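Local coordinates for putative type VI secretion protein (Escherichia coli, PDB 6SKI) that probably hydrolyses phospholipids as a toxic effector of the type VI secretion system, loaded for delivery on the VgrG spike, at residues Y127-I131 / K160-A164; I168-S173 / A220-L225; S77-L82 / F331-F337; A355-R359 / G402-F406; P302-L306 / Q461-R466. Numbering follows the deposited sequence.

Interaction 1: residues Y127-I131 / K160-A164; sequences YISGI and KTDEA
Residues 127-131 run off the end of a strand: Tyr-127 and Ile-128 keep extended angles, Ser-129 (-78/179) and Gly-130 (-82/164) stay drawn out in the loop, and Ile-131 (-64/-46) turns. Facing them, 160-164 is regular helix, with Ala-164 N bonded to Lys-160 O at 2.8 Å. The register pairs Ile-128 with Ala-164 (CA atoms 6.3 Å apart) and Ile-131 with Lys-160 (7.2 Å). Lys-160 starts m, m and then extends t, t, a bent-then-straight path that carries its aliphatic part past Ile-128, whose CG2 lies 3.6 Å from Lys-160 CD, and past Ile-131, whose CG1 lies 4.0 Å from Lys-160 CG. Lys-160 NZ thereby reaches the loop backbone and donates weak hydrogen bonds to Ser-129 O (3.2 Å) and Gly-130 O (3.3 Å). Helix 156-178 packs here against the C-terminal end of strand 121-128, which pairs in parallel with strand 22-43 in the mixed sheet of an alpha/beta-hydrolase-like fold. Glu-163, nearly all-trans (158°, 168°), sends OE2 to 3.4 Å from Lys-160 NZ in a salt bridge, while Glu-163 OE1 lies 3.6 Å from Ile-128 CG2. Ile-128 takes chi1 m with an off-well chi2 of 100°, which places its CD1 3.8 Å from Ala-164 CB. Ser-129, chi1 p, puts OG 3.0 Å from Lys-160 NZ. Tyr-127 points away, its carbonyl oxygen bonded to Arg-167 NH1 farther along the helix.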
# COMPACT_ATOMS: atom_id res chain seq x y z
N TYR A 127 -9.70 3.20 -5.83
CA TYR A 127 -8.92 2.12 -5.24
C TYR A 127 -7.83 1.70 -6.22
O TYR A 127 -8.13 1.32 -7.36
CB TYR A 127 -9.80 0.92 -4.89
CG TYR A 127 -9.04 -0.22 -4.26
CD1 TYR A 127 -8.77 -0.23 -2.90
CD2 TYR A 127 -8.60 -1.28 -5.02
CE1 TYR A 127 -8.08 -1.26 -2.32
CE2 TYR A 127 -7.90 -2.32 -4.45
CZ TYR A 127 -7.65 -2.31 -3.10
OH TYR A 127 -6.95 -3.35 -2.54
N ILE A 128 -6.58 1.78 -5.78
CA ILE A 128 -5.44 1.31 -6.54
C ILE A 128 -4.84 0.12 -5.81
O ILE A 128 -4.65 0.17 -4.59
CB ILE A 128 -4.39 2.42 -6.74
CG1 ILE A 128 -5.03 3.63 -7.43
CG2 ILE A 128 -3.23 1.93 -7.56
CD1 ILE A 128 -5.40 4.75 -6.48
N SER A 129 -4.55 -0.95 -6.54
CA SER A 129 -4.06 -2.17 -5.94
C SER A 129 -2.58 -2.04 -5.59
O SER A 129 -1.94 -1.01 -5.83
CB SER A 129 -4.30 -3.36 -6.86
OG SER A 129 -3.69 -3.15 -8.12
N GLY A 130 -2.02 -3.09 -5.00
CA GLY A 130 -0.63 -3.07 -4.61
C GLY A 130 0.31 -3.39 -5.75
O GLY A 130 -0.08 -3.91 -6.79
N ILE A 131 1.58 -3.05 -5.53
CA ILE A 131 2.59 -3.24 -6.57
C ILE A 131 2.77 -4.72 -6.87
O ILE A 131 2.82 -5.13 -8.04
CB ILE A 131 3.92 -2.58 -6.14
CG1 ILE A 131 3.67 -1.14 -5.70
CG2 ILE A 131 4.92 -2.63 -7.28
CD1 ILE A 131 4.91 -0.41 -5.27
N LYS A 160 2.23 3.26 -10.00
CA LYS A 160 0.96 3.22 -9.29
C LYS A 160 0.35 4.61 -9.18
O LYS A 160 -0.87 4.75 -9.22
CB LYS A 160 1.14 2.60 -7.91
CG LYS A 160 1.30 1.09 -7.96
CD LYS A 160 -0.04 0.40 -8.11
CE LYS A 160 0.13 -1.01 -8.63
NZ LYS A 160 -1.18 -1.65 -8.89
N THR A 161 1.18 5.65 -9.06
CA THR A 161 0.62 7.00 -9.12
C THR A 161 0.05 7.31 -10.50
O THR A 161 -0.97 8.00 -10.62
CB THR A 161 1.66 8.04 -8.72
OG1 THR A 161 2.71 8.07 -9.69
CG2 THR A 161 2.23 7.70 -7.36
N ASP A 162 0.65 6.76 -11.56
CA ASP A 162 0.09 6.94 -12.90
C ASP A 162 -1.24 6.20 -13.05
O ASP A 162 -2.22 6.75 -13.59
CB ASP A 162 1.09 6.45 -13.94
CG ASP A 162 2.28 7.37 -14.10
OD1 ASP A 162 2.63 8.06 -13.12
OD2 ASP A 162 2.87 7.40 -15.19
N GLU A 163 -1.28 4.96 -12.57
CA GLU A 163 -2.54 4.23 -12.52
C GLU A 163 -3.57 4.98 -11.70
O GLU A 163 -4.77 4.94 -12.01
CB GLU A 163 -2.31 2.83 -11.95
CG GLU A 163 -3.55 2.17 -11.37
CD GLU A 163 -3.35 0.69 -11.09
OE1 GLU A 163 -4.23 0.09 -10.44
OE2 GLU A 163 -2.32 0.14 -11.53
N ALA A 164 -3.12 5.68 -10.66
CA ALA A 164 -4.03 6.50 -9.86
C ALA A 164 -4.59 7.65 -10.68
O ALA A 164 -5.75 8.02 -10.50
CB ALA A 164 -3.31 7.02 -8.62

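Interaction 2: residues I168-S173 / A220-L225; sequences ITQALS and AIAKGL
Two helices of the alpha/beta-hydrolase-like fold lie side by side over the central sheet, running in nearly the same sense: the axes of 168-173 and 220-225 cross at -30° and approach to 7.4 Å. Such closeness depends on Gly-224; the distance from Gly-224 CA to Thr-169 CA is 4.2 Å. An ideal CB there would lie 2.5 Å from Leu-172 CB and 3.0 Å from Thr-169 O, both clashes, so only a residue without a side chain fits this backbone placement; Gly-224 CA instead comes to 3.6 Å from Thr-169 O. Thr-169 and Leu-172 bury the largest areas, 79 and 77 Å². Leu-172 (m, t) points toward the partner helix and spreads its branches: CD1 meets Ile-221 CA at 3.6 Å and Ile-221 CG2 at 3.7 Å, while CD2 meets Leu-225 CD2 at 3.9 Å. Beneath, Leu-172 also touches Leu-37 and Ile-39 of strand 22-43, and Ile-221 and Leu-225 reach strand 184-195, so the pair shares one apolar floor. Within 168-173, Ser-173 (m) turns its OG back to Thr-169 O at 2.8 Å. Lys-223 lies at the margin, NZ 3.6 Å from Thr-169 CG2. Thr-169 adopts chi1 m, which swings its hydroxyl across the interface, and the one hydrogen bond between the segments follows: Thr-169 OG1 donates to Ala-220 O at 2.8 Å.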
# COMPACT_ATOMS: atom_id res chain seq x y z
N ILE A 168 -8.42 8.14 -11.32
CA ILE A 168 -9.06 9.42 -11.02
C ILE A 168 -9.93 9.87 -12.18
O ILE A 168 -11.06 10.34 -11.99
CB ILE A 168 -8.00 10.48 -10.69
CG1 ILE A 168 -7.48 10.31 -9.26
CG2 ILE A 168 -8.56 11.88 -10.88
CD1 ILE A 168 -6.15 10.97 -9.04
N THR A 169 -9.42 9.71 -13.40
CA THR A 169 -10.23 10.03 -14.58
C THR A 169 -11.50 9.18 -14.60
O THR A 169 -12.60 9.69 -14.84
CB THR A 169 -9.41 9.81 -15.85
OG1 THR A 169 -8.51 10.91 -16.04
CG2 THR A 169 -10.32 9.70 -17.06
N GLN A 170 -11.36 7.88 -14.34
CA GLN A 170 -12.52 6.99 -14.36
C GLN A 170 -13.53 7.37 -13.28
O GLN A 170 -14.74 7.39 -13.53
CB GLN A 170 -12.07 5.54 -14.18
CG GLN A 170 -13.21 4.57 -13.98
CD GLN A 170 -12.74 3.24 -13.44
OE1 GLN A 170 -11.62 2.81 -13.71
NE2 GLN A 170 -13.61 2.57 -12.68
N ALA A 171 -13.06 7.69 -12.08
CA ALA A 171 -13.96 8.04 -10.99
C ALA A 171 -14.67 9.36 -11.26
O ALA A 171 -15.86 9.50 -10.94
CB ALA A 171 -13.19 8.11 -9.67
N LEU A 172 -13.97 10.33 -11.84
CA LEU A 172 -14.61 11.59 -12.20
C LEU A 172 -15.65 11.38 -13.29
O LEU A 172 -16.73 11.99 -13.25
CB LEU A 172 -13.55 12.59 -12.65
CG LEU A 172 -12.93 13.43 -11.53
CD1 LEU A 172 -11.96 14.42 -12.11
CD2 LEU A 172 -14.01 14.13 -10.76
N SER A 173 -15.35 10.52 -14.26
CA SER A 173 -16.34 10.18 -15.28
C SER A 173 -17.58 9.58 -14.66
O SER A 173 -18.71 9.97 -15.00
CB SER A 173 -15.73 9.22 -16.30
OG SER A 173 -14.56 9.75 -16.88
N ALA A 220 -5.78 14.52 -16.04
CA ALA A 220 -6.72 13.49 -15.64
C ALA A 220 -8.03 14.10 -15.16
O ALA A 220 -9.12 13.59 -15.46
CB ALA A 220 -6.11 12.61 -14.55
N ILE A 221 -7.96 15.20 -14.41
CA ILE A 221 -9.18 15.86 -13.94
C ILE A 221 -9.97 16.41 -15.11
O ILE A 221 -11.21 16.35 -15.12
CB ILE A 221 -8.84 16.96 -12.92
CG1 ILE A 221 -8.07 16.38 -11.74
CG2 ILE A 221 -10.11 17.62 -12.41
CD1 ILE A 221 -7.51 17.43 -10.81
N ALA A 222 -9.28 16.95 -16.12
CA ALA A 222 -9.98 17.46 -17.29
C ALA A 222 -10.58 16.33 -18.12
O ALA A 222 -11.71 16.45 -18.61
CB ALA A 222 -9.03 18.30 -18.14
N LYS A 223 -9.85 15.23 -18.28
CA LYS A 223 -10.33 14.07 -19.01
C LYS A 223 -11.41 13.31 -18.26
O LYS A 223 -12.10 12.48 -18.86
CB LYS A 223 -9.15 13.15 -19.32
CG LYS A 223 -9.46 11.97 -20.22
CD LYS A 223 -8.21 11.15 -20.50
CE LYS A 223 -8.55 9.88 -21.25
NZ LYS A 223 -9.60 9.09 -20.54
N GLY A 224 -11.62 13.61 -16.98
CA GLY A 224 -12.69 12.99 -16.24
C GLY A 224 -13.90 13.90 -16.19
O GLY A 224 -15.04 13.44 -16.30
N LEU A 225 -13.66 15.19 -16.04
CA LEU A 225 -14.72 16.18 -16.16
C LEU A 225 -15.10 16.45 -17.61
O LEU A 225 -16.08 17.16 -17.85
CB LEU A 225 -14.30 17.48 -15.49
CG LEU A 225 -14.20 17.41 -13.96
CD1 LEU A 225 -14.14 18.80 -13.36
CD2 LEU A 225 -15.36 16.62 -13.40

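Interaction 3: residues S77-L82 / F331-F337; sequences SCEDFL and FLSCPEF
A cysteine sulfur set against the rim of a phenylalanine marks this contact: Cys-78 SG lies 4.8 Å from the centroid of the Phe-337 ring and 87° off its normal, hence at the ring edge, with Phe-337 CE2 3.5 Å from Cys-78 SG. Over one face of the same ring sits Ser-77 CB, 3.6 Å from the centroid and 11° off the normal, a CH-pi contact. The segment 77-82 is regular helix, with Phe-81 N to Ser-77 O at 2.8 Å and Leu-82 N to Cys-78 O at 3.0 Å. Facing it, 331-337 breaks from strand into a short loop (Leu-332 at -96/0) and resumes as strand at Glu-336 and Phe-337. CA neighbours are Cys-78 and Pro-335 (6.1 Å), Ser-77 and Phe-337 (7.8 Å), and Leu-82 and Phe-331 (7.9 Å). Helix 72-85 packs on a face of the three-stranded antiparallel sheet, here at the interruption in strand 328-341, an outer strand; its residues also touch Gln-400 and Arg-382 of the other two. Phe-81 (chi1 t, chi2 -2°) turns toward both phenylalanines: Phe-331 CZ lies over one face of its ring, 3.8 Å from Phe-81 CG, while Phe-81 CD2 is 4.0 Å from Phe-337 CZ and 4.0 Å from Pro-335 CB. The Phe-81 and Phe-331 rings are oblique, centroids 5.1 Å apart and planes at 52°. Phe-331, chi1 m, brings CE2 to 3.5 Å from Leu-82 CB.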
# COMPACT_ATOMS: atom_id res chain seq x y z
N SER A 77 19.32 -28.03 3.54
CA SER A 77 19.11 -28.61 4.85
C SER A 77 18.18 -27.76 5.70
O SER A 77 17.39 -28.30 6.48
CB SER A 77 20.44 -28.81 5.57
OG SER A 77 21.36 -29.53 4.76
N CYS A 78 18.25 -26.43 5.56
CA CYS A 78 17.31 -25.56 6.25
C CYS A 78 15.89 -25.80 5.76
O CYS A 78 14.94 -25.87 6.56
CB CYS A 78 17.69 -24.09 6.03
SG CYS A 78 19.18 -23.55 6.88
N GLU A 79 15.72 -25.92 4.44
CA GLU A 79 14.39 -26.22 3.89
C GLU A 79 13.87 -27.55 4.41
O GLU A 79 12.70 -27.66 4.79
CB GLU A 79 14.44 -26.22 2.37
CG GLU A 79 13.11 -26.56 1.72
CD GLU A 79 12.95 -25.95 0.35
OE1 GLU A 79 12.54 -24.77 0.27
OE2 GLU A 79 13.24 -26.64 -0.64
N ASP A 80 14.73 -28.58 4.43
CA ASP A 80 14.32 -29.89 4.92
C ASP A 80 13.97 -29.83 6.40
O ASP A 80 12.99 -30.45 6.84
CB ASP A 80 15.44 -30.89 4.67
CG ASP A 80 15.41 -31.46 3.27
OD1 ASP A 80 14.59 -30.99 2.46
OD2 ASP A 80 16.22 -32.37 2.98
N PHE A 81 14.75 -29.10 7.19
CA PHE A 81 14.47 -28.91 8.60
C PHE A 81 13.09 -28.31 8.81
O PHE A 81 12.27 -28.83 9.57
CB PHE A 81 15.55 -28.01 9.20
CG PHE A 81 15.66 -28.07 10.70
CD1 PHE A 81 14.81 -28.86 11.45
CD2 PHE A 81 16.62 -27.32 11.35
CE1 PHE A 81 14.93 -28.89 12.82
CE2 PHE A 81 16.74 -27.36 12.72
CZ PHE A 81 15.89 -28.14 13.45
N LEU A 82 12.81 -27.21 8.10
CA LEU A 82 11.51 -26.56 8.25
C LEU A 82 10.38 -27.47 7.81
O LEU A 82 9.33 -27.53 8.46
CB LEU A 82 11.48 -25.25 7.47
CG LEU A 82 10.23 -24.40 7.68
CD1 LEU A 82 10.21 -23.80 9.07
CD2 LEU A 82 10.16 -23.31 6.62
N PHE A 331 11.32 -20.13 12.27
CA PHE A 331 12.70 -20.16 12.72
C PHE A 331 13.08 -18.76 13.18
O PHE A 331 13.09 -17.82 12.38
CB PHE A 331 13.63 -20.62 11.60
CG PHE A 331 13.66 -22.11 11.42
CD1 PHE A 331 13.77 -22.95 12.50
CD2 PHE A 331 13.60 -22.66 10.15
CE1 PHE A 331 13.80 -24.31 12.33
CE2 PHE A 331 13.64 -24.03 9.98
CZ PHE A 331 13.74 -24.85 11.07
N LEU A 332 13.39 -18.62 14.46
CA LEU A 332 13.80 -17.34 15.02
C LEU A 332 15.31 -17.22 15.08
O LEU A 332 15.83 -16.18 15.52
CB LEU A 332 13.19 -17.15 16.40
CG LEU A 332 11.68 -16.93 16.43
CD1 LEU A 332 11.26 -16.32 17.75
CD2 LEU A 332 11.25 -16.06 15.27
N SER A 333 16.03 -18.25 14.65
CA SER A 333 17.45 -18.20 14.40
C SER A 333 17.71 -18.87 13.06
O SER A 333 16.94 -19.72 12.62
CB SER A 333 18.24 -18.92 15.51
OG SER A 333 19.63 -18.90 15.25
N CYS A 334 18.78 -18.47 12.41
CA CYS A 334 19.15 -19.13 11.17
C CYS A 334 19.63 -20.54 11.49
O CYS A 334 20.57 -20.70 12.27
CB CYS A 334 20.23 -18.35 10.43
SG CYS A 334 20.96 -19.22 9.04
N PRO A 335 18.99 -21.58 10.95
CA PRO A 335 19.39 -22.94 11.30
C PRO A 335 20.84 -23.21 10.91
O PRO A 335 21.27 -22.87 9.80
CB PRO A 335 18.42 -23.81 10.49
CG PRO A 335 17.26 -22.91 10.24
CD PRO A 335 17.87 -21.57 10.00
N GLU A 336 21.58 -23.81 11.82
CA GLU A 336 23.00 -24.05 11.62
C GLU A 336 23.28 -25.55 11.70
O GLU A 336 22.82 -26.21 12.63
CB GLU A 336 23.84 -23.30 12.65
CG GLU A 336 24.37 -21.97 12.14
CD GLU A 336 25.26 -21.28 13.15
OE1 GLU A 336 25.16 -21.60 14.35
OE2 GLU A 336 26.06 -20.41 12.74
N PHE A 337 24.02 -26.06 10.72
CA PHE A 337 24.29 -27.48 10.60
C PHE A 337 25.79 -27.73 10.67
O PHE A 337 26.60 -26.93 10.20
CB PHE A 337 23.75 -28.03 9.28
CG PHE A 337 22.28 -27.80 9.08
CD1 PHE A 337 21.36 -28.77 9.41
CD2 PHE A 337 21.83 -26.61 8.55
CE1 PHE A 337 20.02 -28.56 9.23
CE2 PHE A 337 20.48 -26.39 8.37
CZ PHE A 337 19.58 -27.36 8.71

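Interaction 4: residues A355-R359 / G402-F406; sequences AEQVR and GAAVF
Val-405 is the chief bump of this contact. From strand 402-406 it points toward helix 355-359, and with chi1 t (-175°) its CG2 enters the hollow formed by Ala-355, Val-358 and Arg-359: it lies 3.1 Å from Ala-355 O, 4.2 Å from Ala-355 CB, 3.9 Å from Val-358 CB and 3.8 Å from Arg-359 N. The floor of the hollow is the backbone of one helical turn, closed by Arg-359 N to Ala-355 O at 2.9 Å. The other methyl, Val-405 CG1, is 4.0 Å from Arg-359 CG. A smaller bump answers from the helix: Ala-355 CB, directed toward the strand, fits near Ala-403 CB (3.8 Å) and Ala-404 O (4.0 Å). Helix and strand run almost in the same direction, 11° apart, and their axes approach to 7.4 Å, a separation suited to the small alanines; the nearest CA atoms are Ala-355 and Ala-404, at 5.2 Å. This is alpha/beta layering on the middle strand of a three-stranded antiparallel sheet, the extended 402-406 having strands 328-341 and 376-386 as its neighbours. Side chains alternate along it: Ala-403 and Val-405 face helix 350-362, whereas Ala-404 points away and touches Phe-81 of helix 72-85. Arg-359 leads its guanidinium off the strand to Glu-356, Arg-359 NH2 to Glu-356 OE1 being 2.9 Å in a salt bridge with a weak hydrogen bond.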
# COMPACT_ATOMS: atom_id res chain seq x y z
N ALA A 355 22.20 -22.14 19.10
CA ALA A 355 20.75 -22.00 19.11
C ALA A 355 20.24 -21.68 20.51
O ALA A 355 19.31 -20.89 20.67
CB ALA A 355 20.09 -23.27 18.57
N GLU A 356 20.83 -22.29 21.54
CA GLU A 356 20.40 -22.00 22.90
C GLU A 356 20.79 -20.58 23.31
O GLU A 356 20.04 -19.90 24.02
CB GLU A 356 20.97 -23.02 23.87
CG GLU A 356 20.15 -24.29 23.96
CD GLU A 356 19.19 -24.27 25.14
OE1 GLU A 356 19.58 -23.78 26.22
OE2 GLU A 356 18.05 -24.74 24.98
N GLN A 357 21.95 -20.11 22.86
CA GLN A 357 22.32 -18.72 23.09
C GLN A 357 21.31 -17.78 22.44
O GLN A 357 20.88 -16.80 23.05
CB GLN A 357 23.72 -18.44 22.55
CG GLN A 357 24.81 -18.54 23.60
CD GLN A 357 26.01 -17.70 23.25
OE1 GLN A 357 26.24 -17.38 22.09
NE2 GLN A 357 26.80 -17.34 24.26
N VAL A 358 20.91 -18.08 21.20
CA VAL A 358 19.93 -17.24 20.51
C VAL A 358 18.59 -17.29 21.23
O VAL A 358 17.89 -16.27 21.34
CB VAL A 358 19.80 -17.65 19.04
CG1 VAL A 358 18.76 -16.80 18.35
CG2 VAL A 358 21.13 -17.50 18.33
N ARG A 359 18.20 -18.46 21.74
CA ARG A 359 16.92 -18.56 22.43
C ARG A 359 16.92 -17.76 23.72
O ARG A 359 15.94 -17.08 24.04
CB ARG A 359 16.58 -20.02 22.72
CG ARG A 359 15.12 -20.24 23.06
CD ARG A 359 14.88 -21.63 23.62
NE ARG A 359 15.99 -22.05 24.47
CZ ARG A 359 16.05 -21.81 25.78
NH1 ARG A 359 15.07 -21.15 26.39
NH2 ARG A 359 17.09 -22.23 26.48
N GLY A 402 21.83 -30.27 12.98
CA GLY A 402 21.46 -28.88 12.81
C GLY A 402 20.60 -28.44 13.98
O GLY A 402 19.83 -29.23 14.52
N ALA A 403 20.74 -27.18 14.37
CA ALA A 403 19.96 -26.61 15.44
C ALA A 403 19.42 -25.26 15.02
O ALA A 403 20.08 -24.52 14.27
CB ALA A 403 20.77 -26.47 16.73
N ALA A 404 18.20 -24.96 15.46
CA ALA A 404 17.61 -23.65 15.24
C ALA A 404 16.70 -23.31 16.41
O ALA A 404 16.41 -24.15 17.26
CB ALA A 404 16.84 -23.60 13.92
N VAL A 405 16.27 -22.05 16.46
CA VAL A 405 15.28 -21.62 17.43
C VAL A 405 13.92 -21.55 16.75
O VAL A 405 13.75 -20.84 15.75
CB VAL A 405 15.65 -20.26 18.05
CG1 VAL A 405 14.68 -19.90 19.14
CG2 VAL A 405 17.05 -20.32 18.59
N PHE A 406 12.95 -22.28 17.28
CA PHE A 406 11.62 -22.38 16.71
C PHE A 406 10.60 -21.72 17.63
O PHE A 406 10.63 -21.90 18.85
CB PHE A 406 11.23 -23.84 16.48
CG PHE A 406 10.34 -24.05 15.29
CD1 PHE A 406 10.79 -23.77 14.02
CD2 PHE A 406 9.06 -24.52 15.46
CE1 PHE A 406 9.98 -23.97 12.93
CE2 PHE A 406 8.24 -24.71 14.37
CZ PHE A 406 8.70 -24.44 13.10

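Interaction 5: residues P302-L306 / Q461-R466; sequences PELAL and QGKAVR
Strand 303-306 and helix 461-466 run roughly antiparallel, at 149°, with their axes 7.8 Å apart at closest approach, a helix layered on the end strand of the mixed, alpha/beta-hydrolase-like sheet. CA neighbours are Pro-302 with Arg-466 (5.4 Å) and Leu-304 with Gly-462 (6.1 Å); the helix is regular, with Val-465 N to Gln-461 O at 3.0 Å. Leu-304 (t, p) points toward the helix, its CD1 3.6 Å from Val-465 CG1 and 3.9 Å from Gln-461 CB, and its CD2 3.9 Å from Gly-462 CA. Pro-302 covers the last turn, its CB 3.5 Å from Val-465 O and 4.1 Å from Arg-466 CA. Glu-303 faces the other way and hydrogen-bonds to Ile-297 N and Ser-296 OG, near a possible Ser-His-Asp triad. Arg-466 forms salt bridges with Glu-430 and Asp-426. No hydrogen bond joins the segments; at the far end Leu-306 CD1 lies 3.6 Å from Gln-461 OE1, while Gln-461 NE2 bonds to Gln-472 O.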
# COMPACT_ATOMS: atom_id res chain seq x y z
N PRO A 302 2.36 14.34 12.34
CA PRO A 302 1.92 13.43 13.41
C PRO A 302 2.10 11.97 13.02
O PRO A 302 1.63 11.53 11.97
CB PRO A 302 0.45 13.80 13.59
CG PRO A 302 0.44 15.24 13.24
CD PRO A 302 1.27 15.27 12.00
N GLU A 303 2.78 11.23 13.89
CA GLU A 303 3.08 9.82 13.65
C GLU A 303 2.80 9.05 14.92
O GLU A 303 3.31 9.40 15.99
CB GLU A 303 4.53 9.63 13.22
CG GLU A 303 4.94 8.18 13.11
CD GLU A 303 6.12 7.97 12.20
OE1 GLU A 303 6.13 8.54 11.10
OE2 GLU A 303 7.05 7.23 12.58
N LEU A 304 1.99 8.00 14.81
CA LEU A 304 1.67 7.14 15.94
C LEU A 304 2.34 5.80 15.76
O LEU A 304 2.09 5.10 14.78
CB LEU A 304 0.16 6.96 16.08
CG LEU A 304 -0.29 6.09 17.25
CD1 LEU A 304 0.09 6.73 18.56
CD2 LEU A 304 -1.77 5.85 17.18
N ALA A 305 3.20 5.43 16.71
CA ALA A 305 3.77 4.10 16.75
C ALA A 305 2.85 3.20 17.55
O ALA A 305 2.56 3.48 18.72
CB ALA A 305 5.17 4.13 17.37
N LEU A 306 2.38 2.13 16.93
CA LEU A 306 1.38 1.27 17.54
C LEU A 306 1.89 -0.16 17.58
O LEU A 306 2.50 -0.63 16.62
CB LEU A 306 0.06 1.34 16.77
CG LEU A 306 -1.22 1.50 17.58
CD1 LEU A 306 -1.02 2.51 18.70
CD2 LEU A 306 -2.35 1.94 16.68
N GLN A 461 -4.39 7.79 22.05
CA GLN A 461 -2.99 8.00 21.72
C GLN A 461 -2.87 8.74 20.40
O GLN A 461 -2.08 9.68 20.28
CB GLN A 461 -2.26 6.66 21.66
CG GLN A 461 -2.02 6.05 23.02
CD GLN A 461 -1.33 4.72 22.94
OE1 GLN A 461 -0.94 4.28 21.87
NE2 GLN A 461 -1.17 4.07 24.08
N GLY A 462 -3.69 8.37 19.41
CA GLY A 462 -3.66 9.09 18.16
C GLY A 462 -3.95 10.56 18.35
O GLY A 462 -3.19 11.42 17.89
N LYS A 463 -5.00 10.87 19.12
CA LYS A 463 -5.30 12.26 19.40
C LYS A 463 -4.10 12.96 20.01
O LYS A 463 -3.75 14.07 19.60
CB LYS A 463 -6.51 12.36 20.33
CG LYS A 463 -7.79 11.83 19.73
CD LYS A 463 -8.93 11.89 20.72
CE LYS A 463 -10.20 11.29 20.15
NZ LYS A 463 -10.60 11.92 18.86
N ALA A 464 -3.41 12.28 20.92
CA ALA A 464 -2.27 12.89 21.58
C ALA A 464 -1.19 13.25 20.57
O ALA A 464 -0.59 14.33 20.64
CB ALA A 464 -1.72 11.97 22.66
N VAL A 465 -0.91 12.35 19.62
CA VAL A 465 0.11 12.66 18.63
C VAL A 465 -0.40 13.70 17.65
O VAL A 465 0.37 14.46 17.06
CB VAL A 465 0.62 11.39 17.94
CG1 VAL A 465 0.80 10.28 18.95
CG2 VAL A 465 -0.31 10.96 16.83
N ARG A 466 -1.72 13.76 17.46
CA ARG A 466 -2.28 14.75 16.54
C ARG A 466 -2.35 16.12 17.20
O ARG A 466 -2.19 17.15 16.53
CB ARG A 466 -3.65 14.30 16.05
CG ARG A 466 -3.56 13.17 15.04
CD ARG A 466 -4.86 12.98 14.29
NE ARG A 466 -6.00 12.91 15.19
CZ ARG A 466 -6.51 11.78 15.65
NH1 ARG A 466 -5.97 10.62 15.30
NH2 ARG A 466 -7.55 11.80 16.46

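Overall arrangement
Interactions 2 to 5 are buried, interaction 1 only partly. Interactions 1 and 2 both use helix 156-178, with centres 15 Å apart: interaction 1 mixes a lysine-to-carbonyl contact with apolar packing, whereas interaction 2 joins helix to helix through a glycine contact and one threonine bond. Interaction 5 reaches the same mixed sheet as interaction 1, about 27 Å away between centres; like interactions 3 and 4, it has no hydrogen bond between its segments. Interactions 3 and 4 form a second cluster, centres 9 Å apart, on the antiparallel sheet; Leu-332 N to Val-405 O at 2.6 Å is a probable hydrogen bond between them. Interaction 3 is aromatic-rich, interaction 4 built on alanine and valine.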